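Local coordinates for protein DNA alpha-glucosyltransferase (Enterobacteria phage T4, PDB 1Y6F) that belongs to the GT-B clan of glycosyltransferases, as a phage DNA alpha-glucosyltransferase built from two parallel-sheet lobes with uridine-5'-diphosphate-glucose bound between them, at residues Y115-S120 against F141-N146; N176-M181 against L304-E309. One frame throughout, in Å; residues are numbered along the deposited sequence.

Interaction 1 (Y115-S120 against F141-N146); sequences YQHDHS and FSHSDN. With UPG (uridine-5'-diphosphate-glucose), chain E; nucleotides of chain A.
Y115 and F141 form an offset stack, the rings 4.4 Å apart between centroids and tilted by 14°. Y115 CE1 sits 3.5 Å from F141 CD1, so the overlap falls near the ring rims. Bridged in register, both leave the same face of the sheet, and matching first torsions, CG anti to the carbonyl carbon (chi1 near -70° in both), lay the rings side by side; helix 390-402 packs against them.

Among backbone groups, Q116 N donates to F141 O over 3.2 Å, reaching it from above the carbonyl plane. This bond accompanies the parallel bridge between strands 111-115 and 139-142, neighbours in the seven-stranded parallel sheet of one Rossmann-like lobe of the GT-B fold. As in such folds generally, the chain past the carboxyl ends of the strands lines the ligand site.

Histidines make the polar contacts with UPG. H117 ND1 and H143 NE2 both meet UPG O6', the first through a hydrogen bond of 3.2 Å, the second through a weak one of 2.9 Å bent to 130°. H119 NE2 and UPG O3' share a short hydrogen bond of 2.5 Å, the hydroxyl oxygen lying in the imidazole plane at the ring edge. H119 CE1 also touches H143 CD2 at 3.5 Å, the ring planes oblique. Behind this first shell, N84 holds H117 NE2 and S307 holds H143 ND1, fixing how these two imidazoles are turned.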
ATOM      1  N   TYR C 115      -0.123  -1.729 -14.777  1.00 26.70           N
ATOM      2  CA  TYR C 115       0.150  -0.837 -13.664  1.00 23.43           C
ATOM      3  C   TYR C 115       1.494  -1.241 -13.099  1.00 34.69           C
ATOM      4  O   TYR C 115       1.764  -2.431 -12.905  1.00 36.31           O
ATOM      5  CB  TYR C 115      -0.905  -0.985 -12.559  1.00 21.20           C
ATOM      6  CG  TYR C 115      -2.225  -0.297 -12.818  1.00 12.84           C
ATOM      7  CD1 TYR C 115      -2.492   0.959 -12.291  1.00 22.50           C
ATOM      8  CD2 TYR C 115      -3.225  -0.924 -13.549  1.00 21.94           C
ATOM      9  CE1 TYR C 115      -3.721   1.567 -12.475  1.00 22.26           C
ATOM     10  CE2 TYR C 115      -4.464  -0.320 -13.739  1.00 21.85           C
ATOM     11  CZ  TYR C 115      -4.708   0.922 -13.197  1.00 24.85           C
ATOM     12  OH  TYR C 115      -5.954   1.503 -13.356  1.00 23.06           O
ATOM     13  N   GLN C 116       2.347  -0.252 -12.861  1.00 38.43           N
ATOM     14  CA  GLN C 116       3.654  -0.496 -12.274  1.00 35.21           C
ATOM     15  C   GLN C 116       3.539   0.078 -10.865  1.00 34.44           C
ATOM     16  O   GLN C 116       3.457   1.290 -10.694  1.00 36.75           O
ATOM     17  CB  GLN C 116       4.754   0.218 -13.070  1.00 40.69           C
ATOM     18  CG  GLN C 116       6.121   0.135 -12.415  1.00 42.28           C
ATOM     19  CD  GLN C 116       6.450  -1.274 -11.907  1.00 54.65           C
ATOM     20  OE1 GLN C 116       6.626  -2.217 -12.690  1.00 43.75           O
ATOM     21  NE2 GLN C 116       6.522  -1.418 -10.581  1.00 36.61           N
ATOM     22  N   HIS C 117       3.526  -0.801  -9.866  1.00 33.96           N
ATOM     23  CA  HIS C 117       3.375  -0.397  -8.466  1.00 42.02           C
ATOM     24  C   HIS C 117       4.640  -0.171  -7.645  1.00 45.27           C
ATOM     25  O   HIS C 117       4.558   0.282  -6.512  1.00 48.69           O
ATOM     26  CB  HIS C 117       2.511  -1.426  -7.755  1.00 29.29           C
ATOM     27  CG  HIS C 117       1.141  -1.552  -8.337  1.00 24.14           C
ATOM     28  ND1 HIS C 117       0.132  -0.660  -8.052  1.00 31.80           N
ATOM     29  CD2 HIS C 117       0.612  -2.460  -9.189  1.00 35.24           C
ATOM     30  CE1 HIS C 117      -0.964  -1.016  -8.697  1.00 27.52           C
ATOM     31  NE2 HIS C 117      -0.699  -2.105  -9.396  1.00 44.09           N
ATOM     32  N   ASP C 118       5.802  -0.483  -8.208  1.00 49.90           N
ATOM     33  CA  ASP C 118       7.065  -0.316  -7.493  1.00 51.45           C
ATOM     34  C   ASP C 118       7.667   1.077  -7.635  1.00 52.35           C
ATOM     35  O   ASP C 118       7.249   1.864  -8.484  1.00 56.79           O
ATOM     36  CB  ASP C 118       8.049  -1.367  -7.975  1.00 49.98           C
ATOM     37  CG  ASP C 118       7.563  -2.767  -7.696  1.00 65.84           C
ATOM     38  OD1 ASP C 118       7.968  -3.696  -8.432  1.00 68.88           O
ATOM     39  OD2 ASP C 118       6.778  -2.932  -6.730  1.00 52.70           O
ATOM     40  N   HIS C 119       8.659   1.375  -6.802  1.00 54.67           N
ATOM     41  CA  HIS C 119       9.296   2.689  -6.808  1.00 48.26           C
ATOM     42  C   HIS C 119      10.748   2.684  -7.235  1.00 44.82           C
ATOM     43  O   HIS C 119      11.089   3.165  -8.309  1.00 50.41           O
ATOM     44  CB  HIS C 119       9.215   3.305  -5.418  1.00 42.14           C
ATOM     45  CG  HIS C 119       7.820   3.479  -4.917  1.00 46.69           C
ATOM     46  ND1 HIS C 119       6.916   4.328  -5.515  1.00 55.18           N
ATOM     47  CD2 HIS C 119       7.172   2.911  -3.873  1.00 46.16           C
ATOM     48  CE1 HIS C 119       5.768   4.276  -4.863  1.00 37.64           C
ATOM     49  NE2 HIS C 119       5.897   3.425  -3.863  1.00 50.95           N
ATOM     50  N   SER C 120      11.601   2.152  -6.368  1.00 55.02           N
ATOM     51  CA  SER C 120      13.038   2.094  -6.609  1.00 61.96           C
ATOM     52  C   SER C 120      13.465   1.132  -7.718  1.00 64.17           C
ATOM     53  O   SER C 120      12.887   0.051  -7.880  1.00 64.34           O
ATOM     54  CB  SER C 120      13.750   1.720  -5.304  1.00 63.47           C
ATOM     55  OG  SER C 120      15.145   1.568  -5.490  1.00 71.73           O
ATOM     56  N   PHE C 141       0.554   2.774 -16.427  1.00 35.41           N
ATOM     57  CA  PHE C 141       0.447   3.716 -15.312  1.00 34.46           C
ATOM     58  C   PHE C 141       1.678   3.558 -14.436  1.00 31.51           C
ATOM     59  O   PHE C 141       2.313   2.509 -14.464  1.00 36.33           O
ATOM     60  CB  PHE C 141      -0.778   3.421 -14.429  1.00 23.12           C
ATOM     61  CG  PHE C 141      -2.108   3.645 -15.096  1.00 26.70           C
ATOM     62  CD1 PHE C 141      -2.788   2.595 -15.690  1.00 25.75           C
ATOM     63  CD2 PHE C 141      -2.701   4.901 -15.089  1.00 24.56           C
ATOM     64  CE1 PHE C 141      -4.043   2.786 -16.261  1.00 29.12           C
ATOM     65  CE2 PHE C 141      -3.950   5.108 -15.657  1.00 29.94           C
ATOM     66  CZ  PHE C 141      -4.626   4.044 -16.246  1.00 36.42           C
ATOM     67  N   SER C 142       2.004   4.593 -13.660  1.00 32.54           N
ATOM     68  CA  SER C 142       3.127   4.555 -12.706  1.00 34.09           C
ATOM     69  C   SER C 142       2.801   5.554 -11.602  1.00 30.30           C
ATOM     70  O   SER C 142       1.891   6.376 -11.758  1.00 28.98           O
ATOM     71  CB  SER C 142       4.449   4.951 -13.364  1.00 30.58           C
ATOM     72  OG  SER C 142       4.486   6.351 -13.618  1.00 49.25           O
ATOM     73  N   HIS C 143       3.523   5.482 -10.487  1.00 31.36           N
ATOM     74  CA  HIS C 143       3.281   6.404  -9.378  1.00 31.66           C
ATOM     75  C   HIS C 143       3.864   7.801  -9.605  1.00 39.05           C
ATOM     76  O   HIS C 143       3.467   8.751  -8.932  1.00 37.21           O
ATOM     77  CB  HIS C 143       3.875   5.856  -8.071  1.00 25.49           C
ATOM     78  CG  HIS C 143       3.072   4.757  -7.458  1.00 43.22           C
ATOM     79  ND1 HIS C 143       1.791   4.947  -6.985  1.00 27.99           N
ATOM     80  CD2 HIS C 143       3.350   3.444  -7.281  1.00 27.37           C
ATOM     81  CE1 HIS C 143       1.314   3.797  -6.549  1.00 33.78           C
ATOM     82  NE2 HIS C 143       2.240   2.870  -6.718  1.00 35.13           N
ATOM     83  N   SER C 144       4.801   7.935 -10.538  1.00 37.93           N
ATOM     84  CA  SER C 144       5.419   9.241 -10.755  1.00 47.78           C
ATOM     85  C   SER C 144       6.065   9.457 -12.112  1.00 38.68           C
ATOM     86  O   SER C 144       6.815   8.610 -12.592  1.00 41.64           O
ATOM     87  CB  SER C 144       6.476   9.485  -9.675  1.00 49.32           C
ATOM     88  OG  SER C 144       7.208  10.666  -9.946  1.00 76.51           O
ATOM     89  N   ASP C 145       5.798  10.608 -12.719  1.00 48.43           N
ATOM     90  CA  ASP C 145       6.393  10.918 -14.016  1.00 55.91           C
ATOM     91  C   ASP C 145       7.911  11.024 -13.883  1.00 49.87           C
ATOM     92  O   ASP C 145       8.645  10.823 -14.856  1.00 52.71           O
ATOM     93  CB  ASP C 145       5.828  12.226 -14.569  1.00 62.06           C
ATOM     94  CG  ASP C 145       4.337  12.148 -14.849  1.00 82.51           C
ATOM     95  OD1 ASP C 145       3.901  11.185 -15.525  1.00 85.11           O
ATOM     96  OD2 ASP C 145       3.603  13.057 -14.399  1.00 86.15           O
ATOM     97  N   ASN C 146       8.373  11.318 -12.669  1.00 46.24           N
ATOM     98  CA  ASN C 146       9.803  11.452 -12.396  1.00 49.46           C
ATOM     99  C   ASN C 146      10.368  10.288 -11.594  1.00 46.79           C
ATOM    100  O   ASN C 146      11.481  10.363 -11.074  1.00 47.55           O
ATOM    101  CB  ASN C 146      10.086  12.792 -11.688  1.00 41.60           C
ATOM    102  CG  ASN C 146       9.880  13.986 -12.615  1.00 52.32           C
ATOM    103  OD1 ASN C 146      10.632  14.174 -13.567  1.00 56.75           O
ATOM    104  ND2 ASN C 146       8.841  14.779 -12.354  1.00 43.06           N
TER
HETATM  105  N1  UPG E 501      -0.758  -5.271   5.211  1.00 42.51           N
HETATM  106  C2  UPG E 501      -1.375  -6.322   5.855  1.00 40.28           C
HETATM  107  N3  UPG E 501      -0.533  -7.133   6.571  1.00 39.48           N
HETATM  108  C4  UPG E 501       0.829  -6.994   6.713  1.00 43.51           C
HETATM  109  C5  UPG E 501       1.387  -5.863   6.041  1.00 45.95           C
HETATM  110  C6  UPG E 501       0.592  -5.059   5.333  1.00 43.49           C
HETATM  111  O2  UPG E 501      -2.578  -6.518   5.800  1.00 30.71           O
HETATM  112  O4  UPG E 501       1.458  -7.843   7.336  1.00 52.54           O
HETATM  113  C1C UPG E 501      -1.588  -4.411   4.362  1.00 48.08           C
HETATM  114  C2C UPG E 501      -1.647  -2.937   4.750  1.00 35.78           C
HETATM  115  O2C UPG E 501      -2.675  -2.730   5.692  1.00 49.57           O
HETATM  116  C3C UPG E 501      -1.974  -2.302   3.400  1.00 35.25           C
HETATM  117  C4C UPG E 501      -1.146  -3.145   2.440  1.00 29.20           C
HETATM  118  O4C UPG E 501      -1.032  -4.449   3.066  1.00 42.20           O
HETATM  119  O3C UPG E 501      -3.356  -2.468   3.104  1.00 21.95           O
HETATM  120  C5C UPG E 501       0.235  -2.610   2.143  1.00 27.46           C
HETATM  121  O5C UPG E 501       0.141  -1.557   1.196  1.00 40.39           O
HETATM  122  PA  UPG E 501       1.019  -0.237   1.305  1.00 36.77           P
HETATM  123  O1A UPG E 501       0.800   0.499   0.043  1.00 36.99           O
HETATM  124  O2A UPG E 501       0.703   0.424   2.597  1.00 51.33           O
HETATM  125  O3A UPG E 501       2.555  -0.781   1.389  1.00 49.26           O
HETATM  126  PB  UPG E 501       3.442  -1.636   0.320  1.00 48.05           P
HETATM  127  O1B UPG E 501       4.795  -1.039   0.287  1.00 56.63           O
HETATM  128  O2B UPG E 501       3.293  -3.057   0.690  1.00 48.76           O
HETATM  129  O3B UPG E 501       2.713  -1.354  -1.073  1.00 56.92           O
HETATM  130  C1' UPG E 501       3.350  -1.208  -2.389  1.00 77.57           C
HETATM  131  C2' UPG E 501       4.228   0.033  -2.558  1.00 79.94           C
HETATM  132  C3' UPG E 501       3.366   1.255  -2.219  1.00 79.61           C
HETATM  133  C4' UPG E 501       2.151   1.314  -3.165  1.00 68.96           C
HETATM  134  C5' UPG E 501       1.389  -0.030  -3.191  1.00 58.17           C
HETATM  135  C6' UPG E 501       0.355  -0.102  -4.303  1.00 52.48           C
HETATM  136  O2' UPG E 501       5.373  -0.039  -1.723  1.00 76.32           O
HETATM  137  O3' UPG E 501       4.129   2.450  -2.323  1.00 75.95           O
HETATM  138  O4' UPG E 501       1.270   2.342  -2.727  1.00 62.94           O
HETATM  139  O5' UPG E 501       2.300  -1.155  -3.378  1.00 74.57           O
HETATM  140  O6' UPG E 501       0.578   0.892  -5.301  1.00 43.99           O
ATOM    141  P    DC A   5      15.846   4.190   0.289  1.00 78.00           P
ATOM    142  OP1  DC A   5      15.034   5.126  -0.551  1.00 62.57           O
ATOM    143  OP2  DC A   5      15.570   4.065   1.746  1.00 52.82           O
ATOM    144  O5'  DC A   5      15.851   2.723  -0.338  1.00 55.94           O
ATOM    145  C5'  DC A   5      16.252   2.511  -1.688  1.00 54.68           C
ATOM    146  C4'  DC A   5      16.258   1.034  -2.005  1.00 62.48           C
ATOM    147  O4'  DC A   5      17.479   0.410  -1.536  1.00 65.70           O
ATOM    148  C3'  DC A   5      15.104   0.250  -1.380  1.00 61.33           C
ATOM    149  O3'  DC A   5      14.534  -0.631  -2.341  1.00 62.84           O
ATOM    150  C2'  DC A   5      15.771  -0.560  -0.282  1.00 49.56           C
ATOM    151  C1'  DC A   5      17.151  -0.793  -0.865  1.00 54.08           C
ATOM    152  N1   DC A   5      18.203  -1.070   0.126  1.00 48.89           N
ATOM    153  C2   DC A   5      19.031  -2.173  -0.074  1.00 42.96           C
ATOM    154  O2   DC A   5      18.860  -2.868  -1.082  1.00 49.42           O
ATOM    155  N3   DC A   5      19.994  -2.456   0.835  1.00 42.16           N
ATOM    156  C4   DC A   5      20.141  -1.680   1.914  1.00 55.20           C
ATOM    157  N4   DC A   5      21.098  -1.995   2.789  1.00 59.34           N
ATOM    158  C5   DC A   5      19.311  -0.543   2.142  1.00 50.70           C
ATOM    159  C6   DC A   5      18.365  -0.275   1.227  1.00 59.18           C
TER

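Interaction 2 (N176-M181 against L304-E309); sequences NFQPPM and LQRSLE. With UPG (uridine-5'-diphosphate-glucose), chain E.
R306 grips N176 side-on with two nitrogens: N176 OD1 accepts from R306 NE at 3.0 Å and from R306 NH1 at 3.1 Å. The oxygen lies in the guanidinium plane, whereas the amide of N176 is turned 48° from it. A bend at chi3 of R306 (-63°) swings the guanidinium out of line with its methylenes. E396 forms a salt bridge with R306 NH1.

The amide of N176 is stacked on that of Q305, which arrives from the opposite direction and whose OE1 is held by the backbone N of D145. The amide planes differ by only 8°, and N176 CG lies 3.4 Å from Q305 NE2. Q178 crosses R306 at about a right angle and brings the end of its side chain over one face of the guanidinium, the two planes steeply inclined and not stacked.

P179 turns the CG corner of its ring to the backbone of the other segment, P179 CG 3.2 Å from L308 O, with CD beside the S307 hydroxyl. P179 CB lies 3.7 Å from UPG O6', and E309 CG approaches UPG O3' to 3.3 Å. The contact joins the loops after strands 175-176 and 290-295, spanning the two GT-B lobes at their cleft. With one carbonyl oxygen taking two N-H groups and the E396 carboxylate probably offsetting the guanidinium charge, the buried junction rests on directional polar bonds and stacked amides.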
ATOM      1  N   ASN C 176      -0.160   8.775 -14.790  1.00 35.10           N
ATOM      2  CA  ASN C 176       0.020   8.705 -13.356  1.00 39.93           C
ATOM      3  C   ASN C 176      -1.266   8.193 -12.718  1.00 41.40           C
ATOM      4  O   ASN C 176      -2.364   8.452 -13.216  1.00 42.96           O
ATOM      5  CB  ASN C 176       0.358  10.099 -12.819  1.00 28.19           C
ATOM      6  CG  ASN C 176       0.320  10.171 -11.304  1.00 46.01           C
ATOM      7  OD1 ASN C 176      -0.695  10.552 -10.709  1.00 41.54           O
ATOM      8  ND2 ASN C 176       1.427   9.801 -10.669  1.00 45.82           N
ATOM      9  N   PHE C 177      -1.139   7.451 -11.627  1.00 32.18           N
ATOM     10  CA  PHE C 177      -2.337   6.968 -10.956  1.00 41.47           C
ATOM     11  C   PHE C 177      -2.095   7.017  -9.470  1.00 40.00           C
ATOM     12  O   PHE C 177      -0.976   7.264  -9.029  1.00 34.11           O
ATOM     13  CB  PHE C 177      -2.666   5.531 -11.377  1.00 27.08           C
ATOM     14  CG  PHE C 177      -1.807   4.491 -10.712  1.00 32.93           C
ATOM     15  CD1 PHE C 177      -2.296   3.750  -9.639  1.00 26.95           C
ATOM     16  CD2 PHE C 177      -0.510   4.254 -11.156  1.00 25.52           C
ATOM     17  CE1 PHE C 177      -1.505   2.780  -9.011  1.00 29.37           C
ATOM     18  CE2 PHE C 177       0.304   3.287 -10.542  1.00 32.53           C
ATOM     19  CZ  PHE C 177      -0.198   2.544  -9.463  1.00 33.97           C
ATOM     20  N   GLN C 178      -3.158   6.791  -8.707  1.00 41.12           N
ATOM     21  CA  GLN C 178      -3.077   6.758  -7.257  1.00 25.81           C
ATOM     22  C   GLN C 178      -3.689   5.437  -6.830  1.00 31.85           C
ATOM     23  O   GLN C 178      -4.683   4.993  -7.392  1.00 37.05           O
ATOM     24  CB  GLN C 178      -3.893   7.888  -6.639  1.00 30.40           C
ATOM     25  CG  GLN C 178      -3.399   9.271  -6.919  1.00 38.13           C
ATOM     26  CD  GLN C 178      -4.300  10.286  -6.292  1.00 52.77           C
ATOM     27  OE1 GLN C 178      -4.425  10.346  -5.066  1.00 55.31           O
ATOM     28  NE2 GLN C 178      -4.958  11.085  -7.124  1.00 59.95           N
ATOM     29  N   PRO C 179      -3.090   4.771  -5.847  1.00 33.42           N
ATOM     30  CA  PRO C 179      -3.666   3.495  -5.407  1.00 26.00           C
ATOM     31  C   PRO C 179      -4.845   3.838  -4.508  1.00 26.82           C
ATOM     32  O   PRO C 179      -4.670   4.156  -3.340  1.00 32.01           O
ATOM     33  CB  PRO C 179      -2.508   2.848  -4.662  1.00 33.28           C
ATOM     34  CG  PRO C 179      -1.766   4.047  -4.097  1.00 34.57           C
ATOM     35  CD  PRO C 179      -1.769   5.011  -5.245  1.00 29.34           C
ATOM     36  N   PRO C 180      -6.072   3.769  -5.043  1.00 29.38           N
ATOM     37  CA  PRO C 180      -7.284   4.091  -4.295  1.00 29.77           C
ATOM     38  C   PRO C 180      -7.811   3.007  -3.375  1.00 30.40           C
ATOM     39  O   PRO C 180      -7.424   1.850  -3.458  1.00 34.89           O
ATOM     40  CB  PRO C 180      -8.297   4.414  -5.393  1.00 37.80           C
ATOM     41  CG  PRO C 180      -7.643   3.910  -6.719  1.00 29.28           C
ATOM     42  CD  PRO C 180      -6.432   3.118  -6.306  1.00 27.62           C
ATOM     43  N   MET C 181      -8.724   3.412  -2.509  1.00 40.20           N
ATOM     44  CA  MET C 181      -9.366   2.520  -1.557  1.00 43.72           C
ATOM     45  C   MET C 181     -10.719   3.125  -1.194  1.00 43.67           C
ATOM     46  O   MET C 181     -10.869   4.343  -1.170  1.00 40.54           O
ATOM     47  CB  MET C 181      -8.506   2.389  -0.307  1.00 44.10           C
ATOM     48  CG  MET C 181      -9.230   1.826   0.895  1.00 33.82           C
ATOM     49  SD  MET C 181      -8.088   1.600   2.257  1.00 47.68           S
ATOM     50  CE  MET C 181      -8.527   2.988   3.334  1.00 38.45           C
ATOM     51  N   LEU C 304       7.577  10.645  -5.620  1.00 43.89           N
ATOM     52  CA  LEU C 304       6.297  11.134  -5.109  1.00 46.67           C
ATOM     53  C   LEU C 304       5.569  12.176  -5.941  1.00 45.51           C
ATOM     54  O   LEU C 304       6.104  13.243  -6.251  1.00 54.99           O
ATOM     55  CB  LEU C 304       6.491  11.685  -3.689  1.00 40.71           C
ATOM     56  CG  LEU C 304       7.022  10.698  -2.644  1.00 45.42           C
ATOM     57  CD1 LEU C 304       7.295  11.423  -1.345  1.00 37.77           C
ATOM     58  CD2 LEU C 304       6.007   9.590  -2.428  1.00 43.13           C
ATOM     59  N   GLN C 305       4.326  11.865  -6.276  1.00 37.91           N
ATOM     60  CA  GLN C 305       3.505  12.767  -7.060  1.00 39.82           C
ATOM     61  C   GLN C 305       2.201  12.993  -6.306  1.00 37.23           C
ATOM     62  O   GLN C 305       2.047  14.012  -5.637  1.00 43.83           O
ATOM     63  CB  GLN C 305       3.249  12.188  -8.469  1.00 28.09           C
ATOM     64  CG  GLN C 305       2.675  13.225  -9.435  1.00 39.77           C
ATOM     65  CD  GLN C 305       2.883  12.866 -10.895  1.00 48.95           C
ATOM     66  OE1 GLN C 305       3.949  12.361 -11.274  1.00 40.76           O
ATOM     67  NE2 GLN C 305       1.872  13.146 -11.732  1.00 30.55           N
ATOM     68  N   ARG C 306       1.271  12.042  -6.403  1.00 40.38           N
ATOM     69  CA  ARG C 306      -0.011  12.135  -5.703  1.00 38.76           C
ATOM     70  C   ARG C 306      -0.293  10.882  -4.866  1.00 35.50           C
ATOM     71  O   ARG C 306      -1.254  10.843  -4.097  1.00 31.57           O
ATOM     72  CB  ARG C 306      -1.159  12.308  -6.699  1.00 29.51           C
ATOM     73  CG  ARG C 306      -1.067  13.539  -7.594  1.00 44.01           C
ATOM     74  CD  ARG C 306      -2.317  13.680  -8.488  1.00 44.92           C
ATOM     75  NE  ARG C 306      -2.476  12.560  -9.414  1.00 39.62           N
ATOM     76  CZ  ARG C 306      -3.618  12.254 -10.027  1.00 53.48           C
ATOM     77  NH1 ARG C 306      -3.670  11.218 -10.856  1.00 39.58           N
ATOM     78  NH2 ARG C 306      -4.712  12.980  -9.808  1.00 39.80           N
ATOM     79  N   SER C 307       0.557   9.871  -4.999  1.00 34.36           N
ATOM     80  CA  SER C 307       0.332   8.613  -4.316  1.00 30.29           C
ATOM     81  C   SER C 307       0.647   8.441  -2.851  1.00 41.62           C
ATOM     82  O   SER C 307       1.811   8.389  -2.418  1.00 35.65           O
ATOM     83  CB  SER C 307       0.996   7.464  -5.077  1.00 30.21           C
ATOM     84  OG  SER C 307       0.237   7.089  -6.212  1.00 41.58           O
ATOM     85  N   LEU C 308      -0.427   8.333  -2.085  1.00 33.08           N
ATOM     86  CA  LEU C 308      -0.312   8.064  -0.669  1.00 40.65           C
ATOM     87  C   LEU C 308      -0.353   6.516  -0.700  1.00 47.60           C
ATOM     88  O   LEU C 308      -0.691   5.929  -1.735  1.00 48.04           O
ATOM     89  CB  LEU C 308      -1.527   8.665   0.044  1.00 37.12           C
ATOM     90  CG  LEU C 308      -1.304   9.394   1.366  1.00 51.61           C
ATOM     91  CD1 LEU C 308      -0.030  10.216   1.306  1.00 49.49           C
ATOM     92  CD2 LEU C 308      -2.512  10.269   1.668  1.00 33.78           C
ATOM     93  N   GLU C 309       0.019   5.855   0.392  1.00 51.66           N
ATOM     94  CA  GLU C 309       0.008   4.390   0.451  1.00 37.29           C
ATOM     95  C   GLU C 309      -1.215   3.872   1.205  1.00 33.43           C
ATOM     96  O   GLU C 309      -1.826   4.609   1.974  1.00 35.44           O
ATOM     97  CB  GLU C 309       1.275   3.888   1.138  1.00 38.72           C
ATOM     98  CG  GLU C 309       2.489   3.862   0.229  1.00 54.39           C
ATOM     99  CD  GLU C 309       3.804   3.885   0.992  1.00 53.49           C
ATOM    100  OE1 GLU C 309       4.324   4.992   1.250  1.00 46.18           O
ATOM    101  OE2 GLU C 309       4.312   2.801   1.341  1.00 54.86           O
TER
HETATM  102  N1  UPG E 501      -0.758  -5.271   5.211  1.00 42.51           N
HETATM  103  C2  UPG E 501      -1.375  -6.322   5.855  1.00 40.28           C
HETATM  104  N3  UPG E 501      -0.533  -7.133   6.571  1.00 39.48           N
HETATM  105  C4  UPG E 501       0.829  -6.994   6.713  1.00 43.51           C
HETATM  106  C5  UPG E 501       1.387  -5.863   6.041  1.00 45.95           C
HETATM  107  C6  UPG E 501       0.592  -5.059   5.333  1.00 43.49           C
HETATM  108  O2  UPG E 501      -2.578  -6.518   5.800  1.00 30.71           O
HETATM  109  O4  UPG E 501       1.458  -7.843   7.336  1.00 52.54           O
HETATM  110  C1C UPG E 501      -1.588  -4.411   4.362  1.00 48.08           C
HETATM  111  C2C UPG E 501      -1.647  -2.937   4.750  1.00 35.78           C
HETATM  112  O2C UPG E 501      -2.675  -2.730   5.692  1.00 49.57           O
HETATM  113  C3C UPG E 501      -1.974  -2.302   3.400  1.00 35.25           C
HETATM  114  C4C UPG E 501      -1.146  -3.145   2.440  1.00 29.20           C
HETATM  115  O4C UPG E 501      -1.032  -4.449   3.066  1.00 42.20           O
HETATM  116  O3C UPG E 501      -3.356  -2.468   3.104  1.00 21.95           O
HETATM  117  C5C UPG E 501       0.235  -2.610   2.143  1.00 27.46           C
HETATM  118  O5C UPG E 501       0.141  -1.557   1.196  1.00 40.39           O
HETATM  119  PA  UPG E 501       1.019  -0.237   1.305  1.00 36.77           P
HETATM  120  O1A UPG E 501       0.800   0.499   0.043  1.00 36.99           O
HETATM  121  O2A UPG E 501       0.703   0.424   2.597  1.00 51.33           O
HETATM  122  O3A UPG E 501       2.555  -0.781   1.389  1.00 49.26           O
HETATM  123  PB  UPG E 501       3.442  -1.636   0.320  1.00 48.05           P
HETATM  124  O1B UPG E 501       4.795  -1.039   0.287  1.00 56.63           O
HETATM  125  O2B UPG E 501       3.293  -3.057   0.690  1.00 48.76           O
HETATM  126  O3B UPG E 501       2.713  -1.354  -1.073  1.00 56.92           O
HETATM  127  C1' UPG E 501       3.350  -1.208  -2.389  1.00 77.57           C
HETATM  128  C2' UPG E 501       4.228   0.033  -2.558  1.00 79.94           C
HETATM  129  C3' UPG E 501       3.366   1.255  -2.219  1.00 79.61           C
HETATM  130  C4' UPG E 501       2.151   1.314  -3.165  1.00 68.96           C
HETATM  131  C5' UPG E 501       1.389  -0.030  -3.191  1.00 58.17           C
HETATM  132  C6' UPG E 501       0.355  -0.102  -4.303  1.00 52.48           C
HETATM  133  O2' UPG E 501       5.373  -0.039  -1.723  1.00 76.32           O
HETATM  134  O3' UPG E 501       4.129   2.450  -2.323  1.00 75.95           O
HETATM  135  O4' UPG E 501       1.270   2.342  -2.727  1.00 62.94           O
HETATM  136  O5' UPG E 501       2.300  -1.155  -3.378  1.00 74.57           O
HETATM  137  O6' UPG E 501       0.578   0.892  -5.301  1.00 43.99           O

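Both contacts are buried and both reach UPG, yet one lies within a lobe and the other bridges the two lobes. Interaction 1 pairs neighbouring strand ends within one parallel sheet and combines aromatic stacking with imidazoles directed at the sugar. Interaction 2 links loops that follow strands of two different sheets, chiefly through a guanidinium and stacked amides, and more of its touching residues (Q305, R306 and S307, against D118 alone in interaction 1) are partly exposed. Their centres are 9 Å apart, and they touch through H143 with S307 and D145 with Q305. F177 CD2 also packs 3.4 Å from F141 CB. Segment 304-309 is thereby tied to 141-146 as well as to 176-181.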